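Local coordinates for protein predicted component of a thermophile-specific DNA repair system, contains a RAMP domain (Methanopyrus kandleri, PDB 4N0L) that probably binds crRNA as the Csm3 subunit of a type III-A CRISPR antiviral system and may act as an endoribonuclease, at residues 5-11 and 272-278. Residues are numbered along the deposited sequence.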
# COMPACT_ATOMS: atom_id res chain seq x y z
N GLY A 5 3.46 9.56 16.95
CA GLY A 5 3.73 9.90 15.57
C GLY A 5 5.04 9.30 15.09
O GLY A 5 5.51 8.30 15.62
N GLY A 6 5.63 9.93 14.08
CA GLY A 6 6.84 9.41 13.47
C GLY A 6 6.52 8.32 12.47
O GLY A 6 5.37 8.16 12.06
N THR A 7 7.53 7.54 12.09
CA THR A 7 7.40 6.68 10.92
C THR A 7 8.08 5.32 11.02
O THR A 7 9.04 5.13 11.76
CB THR A 7 7.98 7.37 9.66
OG1 THR A 7 9.33 7.77 9.92
CG2 THR A 7 7.17 8.60 9.29
N ILE A 8 7.56 4.37 10.25
CA ILE A 8 8.24 3.11 9.98
C ILE A 8 8.46 3.01 8.48
O ILE A 8 7.51 3.08 7.70
CB ILE A 8 7.44 1.89 10.45
CG1 ILE A 8 7.25 1.89 11.96
CG2 ILE A 8 8.13 0.60 10.01
CD1 ILE A 8 6.27 0.84 12.44
N THR A 9 9.72 2.86 8.07
CA THR A 9 10.05 2.82 6.65
C THR A 9 10.51 1.45 6.19
O THR A 9 11.50 0.91 6.68
CB THR A 9 11.14 3.84 6.31
OG1 THR A 9 10.70 5.16 6.67
CG2 THR A 9 11.45 3.81 4.83
N LEU A 10 9.78 0.89 5.23
CA LEU A 10 10.19 -0.36 4.58
C LEU A 10 11.22 -0.04 3.52
O LEU A 10 10.99 0.81 2.66
CB LEU A 10 8.99 -1.09 3.96
CG LEU A 10 7.89 -1.74 4.81
CD1 LEU A 10 7.23 -0.78 5.79
CD2 LEU A 10 6.84 -2.40 3.91
N VAL A 11 12.37 -0.71 3.58
CA VAL A 11 13.44 -0.48 2.62
C VAL A 11 13.89 -1.78 1.96
O VAL A 11 14.17 -2.77 2.64
CB VAL A 11 14.67 0.19 3.27
CG1 VAL A 11 15.75 0.46 2.23
CG2 VAL A 11 14.26 1.48 3.98
N ILE A 272 12.18 -7.03 0.97
CA ILE A 272 12.24 -6.03 2.02
C ILE A 272 13.34 -6.36 3.01
O ILE A 272 13.24 -7.34 3.76
CB ILE A 272 10.89 -5.90 2.74
CG1 ILE A 272 9.79 -5.56 1.73
CG2 ILE A 272 10.96 -4.86 3.84
CD1 ILE A 272 8.38 -5.69 2.28
N ALA A 273 14.38 -5.55 3.02
CA ALA A 273 15.58 -5.83 3.80
C ALA A 273 15.45 -5.38 5.25
O ALA A 273 16.04 -6.00 6.14
CB ALA A 273 16.79 -5.18 3.15
N ALA A 274 14.68 -4.33 5.49
CA ALA A 274 14.59 -3.78 6.84
C ALA A 274 13.35 -2.93 7.07
O ALA A 274 12.81 -2.31 6.15
CB ALA A 274 15.83 -2.96 7.15
N LEU A 275 12.90 -2.91 8.32
CA LEU A 275 11.90 -1.95 8.78
C LEU A 275 12.59 -0.91 9.65
O LEU A 275 13.15 -1.23 10.70
CB LEU A 275 10.78 -2.64 9.57
CG LEU A 275 9.57 -3.22 8.83
CD1 LEU A 275 9.96 -3.89 7.52
CD2 LEU A 275 8.84 -4.20 9.73
N CYS A 276 12.54 0.35 9.22
CA CYS A 276 13.28 1.41 9.88
C CYS A 276 12.36 2.40 10.59
O CYS A 276 11.58 3.10 9.94
CB CYS A 276 14.17 2.14 8.87
SG CYS A 276 15.25 1.05 7.91
N ALA A 277 12.46 2.45 11.91
CA ALA A 277 11.51 3.20 12.73
C ALA A 277 12.10 4.47 13.33
O ALA A 277 13.24 4.48 13.81
CB ALA A 277 10.97 2.31 13.83
N ARG A 278 11.32 5.55 13.30
CA ARG A 278 11.65 6.78 14.00
C ARG A 278 10.44 7.31 14.75
O ARG A 278 9.42 7.65 14.14
CB ARG A 278 12.19 7.84 13.03
CG ARG A 278 13.51 7.45 12.38
CD ARG A 278 14.05 8.54 11.46
NE ARG A 278 13.31 8.67 10.21
CZ ARG A 278 13.84 9.14 9.09
NH1 ARG A 278 15.11 9.51 9.06
NH2 ARG A 278 13.10 9.24 7.99
O HOH W 1 11.14 5.75 9.46
O HOH W 2 10.55 10.00 8.05
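Strands 7-16 and 268-278 are antiparallel neighbours mid-sheet in this RRM-like RAMP fold. Ile-272 meets Leu-10 (CD1 to CD2, 4.0 Å), both resting on Met-246. A classic beta bulge follows: Ala-273 N and Ala-274 N both donate hydrogen bonds to Val-11 O, at 2.8 and 3.3 Å, and Val-11 N returns one to Ala-274 O (3.1 Å). Small methyls suit this spot, against Phe-292. Branched Leu-275 fills the core beside Ile-8 and Leu-10 (CD1 to Leu-10 CG, 4.0 Å). Cys-276 turns to the other face; its N and O hydrogen-bond Thr-9 O (2.8 Å) and Thr-9 N (2.6 Å), while SG packs on Val-11 CG2 at 4.1 Å. Compact Ala-277 lies against Ile-8. Arg-278 N to Thr-7 O and Thr-7 N to Arg-278 O are hydrogen-bonded, at 2.8 Å each; the long Arg-278 chain reaches Arg-315 O through NH1, and a water links NH2 to Thr-7 OG1. Threonine hydroxyls suit this face: another water joins Thr-7 OG1, Thr-9 OG1 and Cys-276 O. The chemistry implies two unlike faces for this pair: one apolar, packed against helix 238-255 and, at Ala-277, Leu-347 and Trp-349, the other mixed, its polar end hydrated.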